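Fatty Acid Kinase (Fak) B3 protein (Streptococcus pneumoniae, PDB 6CNG) binds linoleic acid and probably other long-chain fatty acids, which it is thought to present to fatty acid kinase for phosphorylation. Local coordinates at residues Met21-Tyr33 with Ala40-Ile52. Residues are numbered along the deposited sequence; the frame is centred on the assembly and turned at random.
Sequences MTWKIIADSGCDY and AINTTFVSVPLTI. With EIC (linoleic acid), chain C.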
ATOM      1  N   MET A  21      -2.980   6.392  28.384  1.00 32.60           N
ATOM      2  CA  MET A  21      -2.141   6.838  27.227  1.00 29.61           C
ATOM      3  C   MET A  21      -2.152   5.812  26.104  1.00 26.60           C
ATOM      4  O   MET A  21      -1.252   4.991  26.005  1.00 28.03           O
ATOM      5  CB  MET A  21      -0.705   7.068  27.683  1.00 35.92           C
ATOM      6  CG  MET A  21       0.219   7.611  26.607  1.00 38.19           C
ATOM      7  SD  MET A  21       0.114   9.396  26.332  1.00 39.06           S
ATOM      8  CE  MET A  21       1.699   9.615  25.564  1.00 27.67           C
ATOM      9  N   THR A  22      -3.151   5.902  25.230  1.00 25.93           N
ATOM     10  CA  THR A  22      -3.408   4.885  24.226  1.00 17.63           C
ATOM     11  C   THR A  22      -3.158   5.439  22.833  1.00 18.54           C
ATOM     12  O   THR A  22      -3.261   6.644  22.590  1.00 20.66           O
ATOM     13  CB  THR A  22      -4.829   4.321  24.305  1.00 20.62           C
ATOM     14  OG1 THR A  22      -5.782   5.335  24.023  1.00 21.51           O
ATOM     15  CG2 THR A  22      -5.128   3.753  25.689  1.00 26.98           C
ATOM     16  N   TRP A  23      -2.775   4.532  21.948  1.00 16.96           N
ATOM     17  CA  TRP A  23      -2.424   4.834  20.569  1.00 14.48           C
ATOM     18  C   TRP A  23      -3.112   3.857  19.621  1.00 13.87           C
ATOM     19  O   TRP A  23      -3.216   2.662  19.902  1.00 12.90           O
ATOM     20  CB  TRP A  23      -0.930   4.670  20.336  1.00 14.32           C
ATOM     21  CG  TRP A  23      -0.074   5.415  21.233  1.00 13.98           C
ATOM     22  CD1 TRP A  23       0.211   5.119  22.509  1.00 17.64           C
ATOM     23  CD2 TRP A  23       0.658   6.582  20.916  1.00 14.58           C
ATOM     24  NE1 TRP A  23       1.075   6.031  23.025  1.00 20.40           N
ATOM     25  CE2 TRP A  23       1.358   6.950  22.057  1.00 17.80           C
ATOM     26  CE3 TRP A  23       0.777   7.360  19.776  1.00 15.73           C
ATOM     27  CZ2 TRP A  23       2.170   8.038  22.091  1.00 21.84           C
ATOM     28  CZ3 TRP A  23       1.580   8.441  19.812  1.00 18.84           C
ATOM     29  CH2 TRP A  23       2.274   8.770  20.951  1.00 18.47           C
ATOM     30  N   LYS A  24      -3.581   4.377  18.496  1.00 13.67           N
ATOM     31  CA  LYS A  24      -4.064   3.546  17.409  1.00 17.05           C
ATOM     32  C   LYS A  24      -3.366   3.950  16.114  1.00 15.51           C
ATOM     33  O   LYS A  24      -3.223   5.139  15.814  1.00 12.76           O
ATOM     34  CB  LYS A  24      -5.582   3.636  17.242  1.00 16.06           C
ATOM     35  CG  LYS A  24      -6.303   2.413  17.694  1.00 17.61           C
ATOM     36  CD  LYS A  24      -7.825   2.534  17.600  1.00 17.80           C
ATOM     37  CE  LYS A  24      -8.539   1.290  18.122  1.00 17.17           C
ATOM     38  NZ  LYS A  24     -10.037   1.295  17.967  1.00 18.00           N
ATOM     39  N   ILE A  25      -2.912   2.953  15.370  1.00 13.53           N
ATOM     40  CA  ILE A  25      -2.484   3.121  13.990  1.00 14.15           C
ATOM     41  C   ILE A  25      -3.565   2.505  13.119  1.00 14.82           C
ATOM     42  O   ILE A  25      -3.834   1.301  13.211  1.00 12.58           O
ATOM     43  CB  ILE A  25      -1.124   2.454  13.732  1.00 13.67           C
ATOM     44  CG1 ILE A  25      -0.045   3.095  14.597  1.00 12.25           C
ATOM     45  CG2 ILE A  25      -0.768   2.568  12.263  1.00 16.67           C
ATOM     46  CD1 ILE A  25       1.262   2.320  14.588  1.00 14.72           C
ATOM     47  N   ILE A  26      -4.182   3.334  12.287  1.00 14.73           N
ATOM     48  CA  ILE A  26      -5.270   2.931  11.404  1.00 14.00           C
ATOM     49  C   ILE A  26      -4.777   3.035   9.973  1.00 11.56           C
ATOM     50  O   ILE A  26      -4.056   3.964   9.625  1.00 14.50           O
ATOM     51  CB  ILE A  26      -6.516   3.813  11.607  1.00 14.04           C
ATOM     52  CG1 ILE A  26      -6.830   3.964  13.086  1.00 15.32           C
ATOM     53  CG2 ILE A  26      -7.688   3.205  10.881  1.00 21.15           C
ATOM     54  CD1 ILE A  26      -7.993   4.852  13.390  1.00 15.87           C
ATOM     55  N   ALA A  27      -5.130   2.059   9.159  1.00 13.54           N
ATOM     56  CA  ALA A  27      -4.793   2.105   7.749  1.00 16.36           C
ATOM     57  C   ALA A  27      -5.941   1.504   6.960  1.00 13.62           C
ATOM     58  O   ALA A  27      -6.674   0.670   7.469  1.00 17.12           O
ATOM     59  CB  ALA A  27      -3.503   1.322   7.442  1.00 16.00           C
ATOM     60  N   ASP A  28      -6.105   1.936   5.724  1.00 14.46           N
ATOM     61  CA  ASP A  28      -7.059   1.249   4.863  1.00 11.62           C
ATOM     62  C   ASP A  28      -6.412  -0.000   4.235  1.00 12.68           C
ATOM     63  O   ASP A  28      -5.218  -0.260   4.394  1.00 16.18           O
ATOM     64  CB  ASP A  28      -7.648   2.230   3.845  1.00 12.44           C
ATOM     65  CG  ASP A  28      -6.614   2.800   2.886  1.00 13.65           C
ATOM     66  OD1 ASP A  28      -5.700   2.039   2.467  1.00 16.47           O
ATOM     67  OD2 ASP A  28      -6.735   3.995   2.526  1.00 16.70           O
ATOM     68  N   SER A  29      -7.210  -0.787   3.507  1.00 13.18           N
ATOM     69  CA  SER A  29      -6.725  -2.066   2.982  1.00 16.94           C
ATOM     70  C   SER A  29      -5.809  -1.937   1.728  1.00 17.81           C
ATOM     71  O   SER A  29      -5.475  -2.958   1.099  1.00 21.73           O
ATOM     72  CB  SER A  29      -7.892  -3.036   2.810  1.00 14.93           C
ATOM     73  OG  SER A  29      -8.761  -2.640   1.797  1.00 16.65           O
ATOM     74  N   GLY A  30      -5.354  -0.725   1.401  1.00 16.15           N
ATOM     75  CA  GLY A  30      -4.165  -0.537   0.600  1.00 18.61           C
ATOM     76  C   GLY A  30      -2.881  -0.861   1.331  1.00 15.37           C
ATOM     77  O   GLY A  30      -1.827  -0.931   0.693  1.00 18.14           O
ATOM     78  N   CYS A  31      -2.953  -1.009   2.659  1.00 15.96           N
ATOM     79  CA  CYS A  31      -1.911  -1.596   3.495  1.00 15.82           C
ATOM     80  C   CYS A  31      -2.112  -3.103   3.545  1.00 16.02           C
ATOM     81  O   CYS A  31      -3.231  -3.591   3.691  1.00 15.93           O
ATOM     82  CB  CYS A  31      -2.007  -1.048   4.922  1.00 17.65           C
ATOM     83  SG  CYS A  31      -0.913  -1.765   6.176  1.00 16.40           S
ATOM     84  N   ASP A  32      -1.023  -3.835   3.437  1.00 17.32           N
ATOM     85  CA  ASP A  32      -1.115  -5.277   3.341  1.00 15.05           C
ATOM     86  C   ASP A  32      -1.156  -5.982   4.683  1.00 16.11           C
ATOM     87  O   ASP A  32      -1.456  -7.174   4.703  1.00 18.36           O
ATOM     88  CB  ASP A  32       0.067  -5.785   2.518  1.00 18.80           C
ATOM     89  CG  ASP A  32       0.172  -5.080   1.180  1.00 16.52           C
ATOM     90  OD1 ASP A  32      -0.746  -5.202   0.368  1.00 16.44           O
ATOM     91  OD2 ASP A  32       1.151  -4.367   0.973  1.00 16.55           O
ATOM     92  N   TYR A  33      -0.869  -5.289   5.784  1.00 13.85           N
ATOM     93  CA  TYR A  33      -0.924  -5.885   7.111  1.00 14.25           C
ATOM     94  C   TYR A  33      -2.370  -6.131   7.531  1.00 11.93           C
ATOM     95  O   TYR A  33      -3.218  -5.244   7.427  1.00 14.07           O
ATOM     96  CB  TYR A  33      -0.276  -4.942   8.134  1.00 14.50           C
ATOM     97  CG  TYR A  33       1.226  -4.826   8.068  1.00 13.35           C
ATOM     98  CD1 TYR A  33       2.029  -5.941   7.974  1.00 15.81           C
ATOM     99  CD2 TYR A  33       1.835  -3.594   8.098  1.00 13.53           C
ATOM    100  CE1 TYR A  33       3.403  -5.820   7.918  1.00 19.53           C
ATOM    101  CE2 TYR A  33       3.194  -3.463   8.042  1.00 18.11           C
ATOM    102  CZ  TYR A  33       3.980  -4.572   7.955  1.00 18.67           C
ATOM    103  OH  TYR A  33       5.353  -4.400   7.897  1.00 25.45           O
ATOM    104  N   ALA A  40       3.656  -1.817  19.521  1.00 16.77           N
ATOM    105  CA  ALA A  40       4.171  -1.137  20.694  1.00 16.57           C
ATOM    106  C   ALA A  40       3.137  -1.192  21.825  1.00 12.88           C
ATOM    107  O   ALA A  40       1.978  -1.561  21.643  1.00 12.79           O
ATOM    108  CB  ALA A  40       4.550   0.302  20.339  1.00 14.75           C
ATOM    109  N   ILE A  41       3.599  -0.851  23.026  1.00 15.31           N
ATOM    110  CA  ILE A  41       2.745  -0.929  24.189  1.00 13.79           C
ATOM    111  C   ILE A  41       1.671   0.119  24.049  1.00 13.50           C
ATOM    112  O   ILE A  41       1.876   1.165  23.434  1.00 18.28           O
ATOM    113  CB  ILE A  41       3.581  -0.741  25.462  1.00 16.71           C
ATOM    114  CG1 ILE A  41       4.585  -1.889  25.565  1.00 14.43           C
ATOM    115  CG2 ILE A  41       2.703  -0.704  26.653  1.00 18.30           C
ATOM    116  CD1 ILE A  41       5.574  -1.730  26.624  1.00 16.52           C
ATOM    117  N   ASN A  42       0.499  -0.187  24.574  1.00 14.14           N
ATOM    118  CA  ASN A  42      -0.647   0.714  24.508  1.00 18.97           C
ATOM    119  C   ASN A  42      -0.976   1.119  23.084  1.00 14.76           C
ATOM    120  O   ASN A  42      -1.511   2.193  22.874  1.00 17.57           O
ATOM    121  CB  ASN A  42      -0.448   1.983  25.347  1.00 21.58           C
ATOM    122  CG  ASN A  42      -0.179   1.685  26.804  1.00 20.31           C
ATOM    123  OD1 ASN A  42      -0.468   0.614  27.296  1.00 24.45           O
ATOM    124  ND2 ASN A  42       0.371   2.643  27.496  1.00 23.79           N
ATOM    125  N   THR A  43      -0.650   0.277  22.107  1.00 12.76           N
ATOM    126  CA  THR A  43      -0.953   0.563  20.718  1.00 12.41           C
ATOM    127  C   THR A  43      -1.701  -0.589  20.070  1.00 13.78           C
ATOM    128  O   THR A  43      -1.345  -1.760  20.234  1.00 14.79           O
ATOM    129  CB  THR A  43       0.314   0.849  19.914  1.00 16.61           C
ATOM    130  OG1 THR A  43       1.094   1.856  20.569  1.00 15.95           O
ATOM    131  CG2 THR A  43      -0.048   1.331  18.521  1.00 15.12           C
ATOM    132  N   THR A  44      -2.718  -0.230  19.307  1.00 14.84           N
ATOM    133  CA  THR A  44      -3.539  -1.167  18.551  1.00 17.04           C
ATOM    134  C   THR A  44      -3.584  -0.766  17.086  1.00 13.25           C
ATOM    135  O   THR A  44      -3.657   0.414  16.757  1.00 15.03           O
ATOM    136  CB  THR A  44      -4.940  -1.190  19.138  1.00 17.42           C
ATOM    137  OG1 THR A  44      -4.845  -1.687  20.467  1.00 19.39           O
ATOM    138  CG2 THR A  44      -5.857  -2.084  18.351  1.00 22.95           C
ATOM    139  N   PHE A  45      -3.514  -1.759  16.214  1.00 11.47           N
ATOM    140  CA  PHE A  45      -3.600  -1.575  14.771  1.00 11.20           C
ATOM    141  C   PHE A  45      -4.967  -2.000  14.262  1.00 12.80           C
ATOM    142  O   PHE A  45      -5.493  -3.031  14.674  1.00 14.02           O
ATOM    143  CB  PHE A  45      -2.564  -2.449  14.081  1.00 12.87           C
ATOM    144  CG  PHE A  45      -2.652  -2.425  12.600  1.00 11.12           C
ATOM    145  CD1 PHE A  45      -2.233  -1.323  11.884  1.00 12.41           C
ATOM    146  CD2 PHE A  45      -3.144  -3.511  11.925  1.00 14.16           C
ATOM    147  CE1 PHE A  45      -2.312  -1.316  10.517  1.00 13.89           C
ATOM    148  CE2 PHE A  45      -3.221  -3.520  10.574  1.00 15.21           C
ATOM    149  CZ  PHE A  45      -2.796  -2.424   9.853  1.00 17.36           C
ATOM    150  N   VAL A  46      -5.524  -1.215  13.343  1.00 12.78           N
ATOM    151  CA  VAL A  46      -6.814  -1.518  12.746  1.00 14.48           C
ATOM    152  C   VAL A  46      -6.712  -1.253  11.263  1.00 11.07           C
ATOM    153  O   VAL A  46      -6.275  -0.175  10.860  1.00 14.43           O
ATOM    154  CB  VAL A  46      -7.939  -0.643  13.332  1.00 16.45           C
ATOM    155  CG1 VAL A  46      -9.265  -0.948  12.663  1.00 23.11           C
ATOM    156  CG2 VAL A  46      -8.058  -0.854  14.798  1.00 18.55           C
ATOM    157  N   SER A  47      -7.124  -2.211  10.454  1.00 13.92           N
ATOM    158  CA  SER A  47      -7.286  -1.954   9.040  1.00 11.34           C
ATOM    159  C   SER A  47      -8.747  -1.746   8.697  1.00 13.76           C
ATOM    160  O   SER A  47      -9.631  -2.483   9.157  1.00 14.56           O
ATOM    161  CB  SER A  47      -6.725  -3.040   8.152  1.00 18.50           C
ATOM    162  OG  SER A  47      -6.529  -2.484   6.862  1.00 23.49           O
ATOM    163  N   VAL A  48      -8.974  -0.750   7.860  1.00 16.15           N
ATOM    164  CA  VAL A  48     -10.316  -0.370   7.423  1.00 15.13           C
ATOM    165  C   VAL A  48     -10.494  -0.847   5.990  1.00 11.78           C
ATOM    166  O   VAL A  48      -9.846  -0.330   5.064  1.00 13.58           O
ATOM    167  CB  VAL A  48     -10.539   1.139   7.563  1.00 14.06           C
ATOM    168  CG1 VAL A  48     -11.944   1.499   7.097  1.00 16.48           C
ATOM    169  CG2 VAL A  48     -10.274   1.568   8.976  1.00 16.28           C
ATOM    170  N   PRO A  49     -11.375  -1.813   5.750  1.00 15.98           N
ATOM    171  CA  PRO A  49     -11.444  -2.432   4.430  1.00 17.65           C
ATOM    172  C   PRO A  49     -12.110  -1.550   3.387  1.00 13.86           C
ATOM    173  O   PRO A  49     -13.107  -0.876   3.636  1.00 15.70           O
ATOM    174  CB  PRO A  49     -12.286  -3.682   4.693  1.00 18.39           C
ATOM    175  CG  PRO A  49     -13.128  -3.305   5.804  1.00 17.09           C
ATOM    176  CD  PRO A  49     -12.333  -2.431   6.683  1.00 17.90           C
ATOM    177  N   LEU A  50     -11.540  -1.575   2.198  1.00 17.19           N
ATOM    178  CA  LEU A  50     -12.290  -1.186   1.017  1.00 16.85           C
ATOM    179  C   LEU A  50     -13.080  -2.391   0.520  1.00 16.05           C
ATOM    180  O   LEU A  50     -12.910  -3.512   0.992  1.00 15.49           O
ATOM    181  CB  LEU A  50     -11.353  -0.657  -0.076  1.00 15.59           C
ATOM    182  CG  LEU A  50     -10.964   0.807   0.106  1.00 16.65           C
ATOM    183  CD1 LEU A  50      -9.851   0.977   1.099  1.00 15.60           C
ATOM    184  CD2 LEU A  50     -10.603   1.456  -1.194  1.00 20.65           C
ATOM    185  N   THR A  51     -13.927  -2.153  -0.468  1.00 16.28           N
ATOM    186  CA  THR A  51     -14.744  -3.210  -1.028  1.00 16.66           C
ATOM    187  C   THR A  51     -14.458  -3.347  -2.507  1.00 12.79           C
ATOM    188  O   THR A  51     -14.017  -2.405  -3.162  1.00 16.12           O
ATOM    189  CB  THR A  51     -16.226  -2.924  -0.842  1.00 20.67           C
ATOM    190  OG1 THR A  51     -16.547  -1.688  -1.479  1.00 22.45           O
ATOM    191  CG2 THR A  51     -16.557  -2.827   0.615  1.00 23.79           C
ATOM    192  N   ILE A  52     -14.715  -4.549  -3.010  1.00 16.65           N
ATOM    193  CA  ILE A  52     -14.619  -4.877  -4.424  1.00 15.37           C
ATOM    194  C   ILE A  52     -15.916  -5.557  -4.830  1.00 16.70           C
ATOM    195  O   ILE A  52     -16.267  -6.598  -4.279  1.00 22.06           O
ATOM    196  CB  ILE A  52     -13.434  -5.810  -4.700  1.00 20.39           C
ATOM    197  CG1 ILE A  52     -12.121  -5.075  -4.383  1.00 26.63           C
ATOM    198  CG2 ILE A  52     -13.451  -6.273  -6.130  1.00 19.80           C
ATOM    199  CD1 ILE A  52     -11.053  -5.950  -3.827  1.00 28.84           C
TER
HETATM  200  C1  EIC C 301     -11.209   2.846  -4.491  1.00 14.19           C
HETATM  201  C2  EIC C 301      -9.813   2.240  -4.404  1.00 13.81           C
HETATM  202  C3  EIC C 301      -8.954   2.500  -5.621  1.00 14.76           C
HETATM  203  C4  EIC C 301      -7.507   2.151  -5.364  1.00 14.42           C
HETATM  204  C5  EIC C 301      -6.621   2.504  -6.540  1.00 16.08           C
HETATM  205  C6  EIC C 301      -5.146   2.260  -6.242  1.00 19.13           C
HETATM  206  C7  EIC C 301      -4.749   0.778  -6.268  1.00 18.75           C
HETATM  207  C8  EIC C 301      -3.316   0.588  -5.804  1.00 16.27           C
HETATM  208  C9  EIC C 301      -3.042  -0.896  -5.737  1.00 16.21           C
HETATM  209  C10 EIC C 301      -2.459  -1.531  -6.729  1.00 14.76           C
HETATM  210  C11 EIC C 301      -2.037  -0.839  -8.018  1.00 16.94           C
HETATM  211  C12 EIC C 301      -0.617  -1.317  -8.285  1.00 18.47           C
HETATM  212  C13 EIC C 301       0.402  -0.528  -8.552  1.00 15.79           C
HETATM  213  C14 EIC C 301       0.259   0.976  -8.660  1.00 18.26           C
HETATM  214  C15 EIC C 301       0.402   1.656  -7.301  1.00 16.27           C
HETATM  215  C16 EIC C 301       0.278   3.163  -7.474  1.00 17.70           C
HETATM  216  C17 EIC C 301       0.251   3.870  -6.150  1.00 14.59           C
HETATM  217  C18 EIC C 301       0.083   5.356  -6.378  1.00 15.71           C
HETATM  218  O1  EIC C 301     -11.489   3.926  -3.904  1.00 18.05           O
HETATM  219  O2  EIC C 301     -12.087   2.252  -5.164  1.00 19.13           O
HETATM  220  O   HOH W   1      -4.627   1.116  21.781  1.00 18.50           O
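With CG of F45 swung anti to its own backbone N (chi1 175°), the phenyl ring is carried along the sheet face to CB of A27 and CG2 of I25; S29, whose OG sits between N and the carbonyl carbon (chi1 68°), turns that hydroxyl onto the backbone of L50. Both belong to a parallel strand pair, 23-28 beside 43-48, F45 within it and S29 just past its end, joined by a ladder of backbone bonds that starts with W23 N on N42 O. A27 O is gripped twice: V48 N approaches in the carbonyl plane at 2.7 Å, while S47 OG donates from above that plane at 3.2 Å. The ring of F45 also gathers the loop that follows the first strand, as Y33 O lies at its edge, 3.6 Å from CE2, and C31 SG approaches CZ obliquely. On the other face, CG2 of I26 meets CG2 of V48 at 3.6 Å, and CB of D28 rests on CD1 of L50. The ladder's last rung, S29 N to V48 O, is weak, but L50 N reaches S29 OG at 3.0 Å in a nearly straight bond (173°), and D61 also bonds this hydroxyl. L50 CD2 in turn touches C2 of linoleic acid: in this DegV-family protein, as is common in parallel alpha/beta folds, the C-terminal strand ends lead into the ligand site. Strand 100-105 flanks 23-28 on its other edge, with helix 143-157 packed against W23 and T43 and helix 88-95 against I26 and V48.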